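Local coordinates for protein cystathionine gamma-lyase (Saccharomyces cerevisiae, PDB 1N8P) that belongs to the Cys/Met metabolism family of PLP-dependent enzymes and holds pyridoxal-5'-phosphate in a pocket of its fold, at residues I174-N179 with A194-H199; V97-V102 with V142-P147. All coordinates share one frame; numbering follows the deposited sequence.

How the contacts relate
From the N terminus, contact 2 comes first: the chain leaves 97-102, passes helix 104-112, strand 122-124 and helix 127-134, and returns at 142-147 beside its starting strand. It then runs through helix 157-167 into 174-179, from which contact 1 closes a much shorter loop at 194-199. The two loops follow in series and neither nest nor cross. Together they set four parallel strands side by side in one mixed sheet, in the order 95-99, 139-144, 174-178, 196-200. The middle pair ties the contacts together, probably through hydrogen bonds from D178 N to I144 O and from I144 N to V176 O.

Contact 1 (I174-N179 with A194-H199); sequences ILVVDN and ADIVVH. With PLP (pyridoxal-5'-phosphate), chain E.
V176 meets both I196 and V198: its CG2 rests on I196 CB at 3.8 Å, while its CG1, anti to the backbone N (chi1 177°), turns to V198 CG2. Residues branched at CB suit these positions, since the branch favours the extended backbone of a strand and places methyls close over the sheet. Farther back, the tips of I174 and I196 meet, CD1 to CD1, at 4.2 Å. On the reverse face V177 CG2 approaches the small A194 CB, and both pack on I157 of helix 157-167. The backbones are joined in parallel register: V177 N donates a hydrogen bond to I196 O at 2.9 Å, V198 N one to V177 O at 3.0 Å, and N179 N one to V198 O. This is a beta-alpha-beta unit, strand 174-178, helix 183-186, strand 196-200, in the large sheet of a fold-type I PLP-dependent enzyme. Where the second strand enters, D195 acts as a side-chain partner: its OD2 takes L175 N at 2.7 Å through the anti lone pair, while L175 O accepts from both D195 N and I196 N. At the far end N179 lies alongside H199, amide and ring planes 64° apart; E68 accepts a hydrogen bond from H199 NE2 and a weak one from N179 ND2. D178, at the strand end, puts OD2 3.8 Å from N1 of pyridoxal-5'-phosphate, while its OD1 is hydrogen-bonded to T180 OG1.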
loop_
_atom_site.group_PDB
_atom_site.type_symbol
_atom_site.label_atom_id
_atom_site.label_comp_id
_atom_site.label_asym_id
_atom_site.label_seq_id
_atom_site.Cartn_x
_atom_site.Cartn_y
_atom_site.Cartn_z
ATOM N N ILE A 174 20.651 -29.133 17.109
ATOM C CA ILE A 174 20.453 -28.542 15.789
ATOM C C ILE A 174 21.394 -27.359 15.561
ATOM O O ILE A 174 21.658 -26.562 16.462
ATOM C CB ILE A 174 19.003 -28.038 15.599
ATOM C CG1 ILE A 174 18.727 -26.859 16.529
ATOM C CG2 ILE A 174 18.019 -29.162 15.880
ATOM C CD1 ILE A 174 17.295 -26.427 16.514
ATOM N N LEU A 175 21.897 -27.256 14.347
ATOM C CA LEU A 175 22.795 -26.174 13.962
ATOM C C LEU A 175 22.049 -25.135 13.094
ATOM O O LEU A 175 21.501 -25.463 12.032
ATOM C CB LEU A 175 23.979 -26.754 13.166
ATOM C CG LEU A 175 25.003 -25.810 12.548
ATOM C CD1 LEU A 175 25.774 -25.140 13.648
ATOM C CD2 LEU A 175 25.933 -26.568 11.646
ATOM N N VAL A 176 22.028 -23.887 13.549
ATOM C CA VAL A 176 21.377 -22.832 12.774
ATOM C C VAL A 176 22.441 -21.896 12.206
ATOM O O VAL A 176 23.382 -21.540 12.910
ATOM C CB VAL A 176 20.419 -22.002 13.636
ATOM C CG1 VAL A 176 19.849 -20.912 12.820
ATOM C CG2 VAL A 176 19.291 -22.871 14.182
ATOM N N VAL A 177 22.307 -21.524 10.931
ATOM C CA VAL A 177 23.251 -20.601 10.287
ATOM C C VAL A 177 22.546 -19.363 9.738
ATOM O O VAL A 177 21.606 -19.483 8.939
ATOM C CB VAL A 177 24.014 -21.266 9.152
ATOM C CG1 VAL A 177 24.863 -20.248 8.432
ATOM C CG2 VAL A 177 24.916 -22.337 9.698
ATOM N N ASP A 178 22.999 -18.189 10.208
ATOM C CA ASP A 178 22.482 -16.873 9.818
ATOM C C ASP A 178 23.136 -16.576 8.506
ATOM O O ASP A 178 24.319 -16.270 8.480
ATOM C CB ASP A 178 22.912 -15.799 10.811
ATOM C CG ASP A 178 22.084 -14.538 10.704
ATOM O OD1 ASP A 178 21.958 -13.972 9.600
ATOM O OD2 ASP A 178 21.548 -14.101 11.738
ATOM N N ASN A 179 22.345 -16.631 7.438
ATOM C CA ASN A 179 22.795 -16.442 6.062
ATOM C C ASN A 179 22.407 -15.089 5.491
ATOM O O ASN A 179 22.446 -14.924 4.270
ATOM C CB ASN A 179 22.153 -17.577 5.243
ATOM C CG ASN A 179 22.665 -17.690 3.822
ATOM O OD1 ASN A 179 23.849 -17.581 3.553
ATOM N ND2 ASN A 179 21.755 -17.971 2.904
ATOM N N ALA A 194 23.456 -28.122 8.075
ATOM C CA ALA A 194 22.924 -27.039 8.877
ATOM C C ALA A 194 21.486 -27.483 8.964
ATOM O O ALA A 194 20.944 -28.000 7.992
ATOM C CB ALA A 194 23.042 -25.699 8.124
ATOM N N ASP A 195 20.872 -27.317 10.121
ATOM C CA ASP A 195 19.506 -27.760 10.275
ATOM C C ASP A 195 18.521 -26.657 9.967
ATOM O O ASP A 195 17.388 -26.937 9.557
ATOM C CB ASP A 195 19.303 -28.306 11.680
ATOM C CG ASP A 195 20.214 -29.465 11.971
ATOM O OD1 ASP A 195 20.051 -30.517 11.326
ATOM O OD2 ASP A 195 21.098 -29.326 12.833
ATOM N N ILE A 196 18.958 -25.411 10.143
ATOM C CA ILE A 196 18.106 -24.265 9.844
ATOM C C ILE A 196 18.914 -23.087 9.311
ATOM O O ILE A 196 20.023 -22.820 9.790
ATOM C CB ILE A 196 17.326 -23.753 11.090
ATOM C CG1 ILE A 196 16.810 -24.906 11.925
ATOM C CG2 ILE A 196 16.093 -23.010 10.655
ATOM C CD1 ILE A 196 15.968 -24.451 13.096
ATOM N N VAL A 197 18.338 -22.394 8.321
ATOM C CA VAL A 197 18.923 -21.194 7.714
ATOM C C VAL A 197 18.027 -20.056 8.110
ATOM O O VAL A 197 16.833 -20.095 7.826
ATOM C CB VAL A 197 18.872 -21.195 6.206
ATOM C CG1 VAL A 197 20.261 -20.962 5.666
ATOM C CG2 VAL A 197 18.272 -22.470 5.699
ATOM N N VAL A 198 18.601 -19.046 8.752
ATOM C CA VAL A 198 17.850 -17.862 9.186
ATOM C C VAL A 198 18.243 -16.653 8.325
ATOM O O VAL A 198 19.370 -16.566 7.849
ATOM C CB VAL A 198 18.156 -17.527 10.656
ATOM C CG1 VAL A 198 17.570 -16.214 11.012
ATOM C CG2 VAL A 198 17.588 -18.579 11.555
ATOM N N HIS A 199 17.314 -15.736 8.102
ATOM C CA HIS A 199 17.605 -14.541 7.323
ATOM C C HIS A 199 16.821 -13.397 7.868
ATOM O O HIS A 199 15.716 -13.562 8.389
ATOM C CB HIS A 199 17.147 -14.638 5.899
ATOM C CG HIS A 199 17.967 -15.537 5.044
ATOM N ND1 HIS A 199 19.028 -15.078 4.300
ATOM C CD2 HIS A 199 17.814 -16.842 4.723
ATOM C CE1 HIS A 199 19.493 -16.058 3.548
ATOM N NE2 HIS A 199 18.772 -17.139 3.786
HETATM N N1 PLP E . 20.668 -10.469 12.079
HETATM C C2 PLP E . 21.576 -9.931 11.192
HETATM C C2A PLP E . 22.756 -10.834 10.848
HETATM C C3 PLP E . 21.279 -8.557 10.690
HETATM O O3 PLP E . 22.206 -8.133 9.797
HETATM C C4 PLP E . 20.116 -7.857 11.132
HETATM C C4A PLP E . 19.842 -6.457 10.656
HETATM C C5 PLP E . 19.224 -8.565 12.095
HETATM C C6 PLP E . 19.524 -9.843 12.531
HETATM C C5A PLP E . 17.923 -7.864 12.518
HETATM O O4P PLP E . 16.806 -8.207 11.718
HETATM P P PLP E . 15.394 -7.637 12.074
HETATM O O1P PLP E . 14.594 -8.005 10.931
HETATM O O2P PLP E . 15.565 -6.138 12.203
HETATM O O3P PLP E . 15.089 -8.273 13.346
#

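Contact 2 (V97-V102 with V142-P147); sequences VSIGDV and VWIETP
V97 and S98 pair with V142 and W143 in a buried, parallel strand-to-strand contact near one side of the large sheet, where strand 122-124 flanks 95-99 on the outside and strand 174-178 flanks 139-144 on the inside. Two backbone bonds join the pair: W143 N gives its hydrogen to V97 O, at a modelled length too short to be trusted, and I99 N reaches W143 O weakly, at 3.3 Å. V97 and V142 share one face, where V142 goes on to pack against V160 and I164 of helix 157-167, an apolar setting that suits valine. S98 and W143 share the other. The small serine meets W143 CB with its own CB, and the indole, its CG anti to the backbone N (chi1 -165°), leads away from S98 to lie on V176. Such a helix-covered, mostly parallel sheet, with its loops at the C-terminal strand ends facing the cofactor, is the core of fold-type I PLP-dependent enzymes. Past the paired residues the chains diverge, and side chains bridge them. I99 sends its terminal CD1 across to the branch methyl CG2 of I144, at 4.0 Å, the two side chains running at a slant to each other. E145 points toward the other segment, its chain extended as far as CD, and brings OE2 to 3.8 Å from V102 CG1. The carboxylate accepts two weak hydrogen bonds, OE2 from Y103 N and OE1 from N149 N, so backbone amides help position a side chain about 4 Å from pyridoxal-5'-phosphate at the nearest atoms. D101 OD1 is hydrogen-bonded to S361 OG, and OD2 forms a salt bridge with K153 NZ.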
loop_
_atom_site.group_PDB
_atom_site.type_symbol
_atom_site.label_atom_id
_atom_site.label_comp_id
_atom_site.label_asym_id
_atom_site.label_seq_id
_atom_site.Cartn_x
_atom_site.Cartn_y
_atom_site.Cartn_z
ATOM N N VAL A 97 25.074 -22.470 21.792
ATOM C CA VAL A 97 26.392 -21.930 21.534
ATOM C C VAL A 97 26.358 -21.132 20.220
ATOM O O VAL A 97 25.704 -21.532 19.247
ATOM C CB VAL A 97 27.392 -23.057 21.449
ATOM C CG1 VAL A 97 28.817 -22.504 21.376
ATOM C CG2 VAL A 97 27.215 -23.934 22.649
ATOM N N SER A 98 27.054 -19.997 20.201
ATOM C CA SER A 98 27.099 -19.158 19.013
ATOM C C SER A 98 28.420 -18.396 18.920
ATOM O O SER A 98 29.051 -18.120 19.940
ATOM C CB SER A 98 25.958 -18.156 19.060
ATOM O OG SER A 98 26.139 -17.323 20.185
ATOM N N ILE A 99 28.822 -18.044 17.695
ATOM C CA ILE A 99 30.057 -17.295 17.467
ATOM C C ILE A 99 30.043 -15.957 18.186
ATOM O O ILE A 99 29.007 -15.325 18.305
ATOM C CB ILE A 99 30.277 -17.001 15.995
ATOM C CG1 ILE A 99 30.334 -18.313 15.213
ATOM C CG2 ILE A 99 31.555 -16.169 15.829
ATOM C CD1 ILE A 99 30.578 -18.138 13.728
ATOM N N GLY A 100 31.204 -15.523 18.653
ATOM C CA GLY A 100 31.283 -14.267 19.371
ATOM C C GLY A 100 30.777 -13.112 18.540
ATOM O O GLY A 100 29.818 -12.438 18.934
ATOM N N ASP A 101 31.421 -12.882 17.394
ATOM C CA ASP A 101 31.033 -11.799 16.499
ATOM C C ASP A 101 29.575 -11.977 16.064
ATOM O O ASP A 101 29.307 -12.548 15.003
ATOM C CB ASP A 101 31.933 -11.773 15.250
ATOM C CG ASP A 101 33.384 -11.441 15.559
ATOM O OD1 ASP A 101 33.636 -10.457 16.285
ATOM O OD2 ASP A 101 34.277 -12.159 15.051
ATOM N N VAL A 102 28.646 -11.471 16.875
ATOM C CA VAL A 102 27.203 -11.574 16.597
ATOM C C VAL A 102 26.488 -10.225 16.769
ATOM O O VAL A 102 27.087 -9.258 17.251
ATOM C CB VAL A 102 26.525 -12.631 17.550
ATOM C CG1 VAL A 102 25.021 -12.654 17.350
ATOM C CG2 VAL A 102 27.055 -14.003 17.258
ATOM N N VAL A 142 23.395 -24.627 18.202
ATOM C CA VAL A 142 24.710 -24.100 17.822
ATOM C C VAL A 142 24.347 -23.063 16.763
ATOM O O VAL A 142 23.808 -23.416 15.699
ATOM C CB VAL A 142 25.639 -25.169 17.190
ATOM C CG1 VAL A 142 26.972 -24.559 16.842
ATOM C CG2 VAL A 142 25.868 -26.275 18.157
ATOM N N TRP A 143 24.618 -21.797 17.069
ATOM C CA TRP A 143 24.289 -20.717 16.156
ATOM C C TRP A 143 25.527 -20.199 15.458
ATOM O O TRP A 143 26.482 -19.793 16.103
ATOM C CB TRP A 143 23.603 -19.595 16.926
ATOM C CG TRP A 143 22.883 -18.573 16.077
ATOM C CD1 TRP A 143 23.419 -17.465 15.495
ATOM C CD2 TRP A 143 21.480 -18.546 15.773
ATOM N NE1 TRP A 143 22.445 -16.749 14.857
ATOM C CE2 TRP A 143 21.243 -17.389 15.012
ATOM C CE3 TRP A 143 20.407 -19.387 16.073
ATOM C CZ2 TRP A 143 19.969 -17.046 14.542
ATOM C CZ3 TRP A 143 19.145 -19.045 15.606
ATOM C CH2 TRP A 143 18.941 -17.885 14.850
ATOM N N ILE A 144 25.502 -20.232 14.131
ATOM C CA ILE A 144 26.613 -19.764 13.319
ATOM C C ILE A 144 26.204 -18.606 12.416
ATOM O O ILE A 144 25.256 -18.708 11.655
ATOM C CB ILE A 144 27.148 -20.877 12.427
ATOM C CG1 ILE A 144 27.783 -21.971 13.276
ATOM C CG2 ILE A 144 28.143 -20.316 11.449
ATOM C CD1 ILE A 144 28.298 -23.147 12.434
ATOM N N GLU A 145 26.947 -17.515 12.511
ATOM C CA GLU A 145 26.699 -16.330 11.719
ATOM C C GLU A 145 27.839 -16.358 10.707
ATOM O O GLU A 145 28.796 -15.620 10.834
ATOM C CB GLU A 145 26.794 -15.111 12.628
ATOM C CG GLU A 145 26.246 -13.830 12.076
ATOM C CD GLU A 145 26.401 -12.701 13.064
ATOM O OE1 GLU A 145 27.559 -12.309 13.320
ATOM O OE2 GLU A 145 25.375 -12.213 13.594
ATOM N N THR A 146 27.716 -17.218 9.697
ATOM C CA THR A 146 28.776 -17.392 8.707
ATOM C C THR A 146 29.640 -16.171 8.523
ATOM O O THR A 146 30.766 -16.159 9.022
ATOM C CB THR A 146 28.247 -17.894 7.344
ATOM O OG1 THR A 146 26.961 -17.318 7.065
ATOM C CG2 THR A 146 28.186 -19.420 7.348
ATOM N N PRO A 147 29.180 -15.141 7.796
ATOM C CA PRO A 147 30.217 -14.102 7.801
ATOM C C PRO A 147 29.908 -13.193 8.997
ATOM O O PRO A 147 28.857 -12.565 9.074
ATOM C CB PRO A 147 30.049 -13.422 6.443
ATOM C CG PRO A 147 29.316 -14.450 5.635
ATOM C CD PRO A 147 28.332 -15.008 6.620
#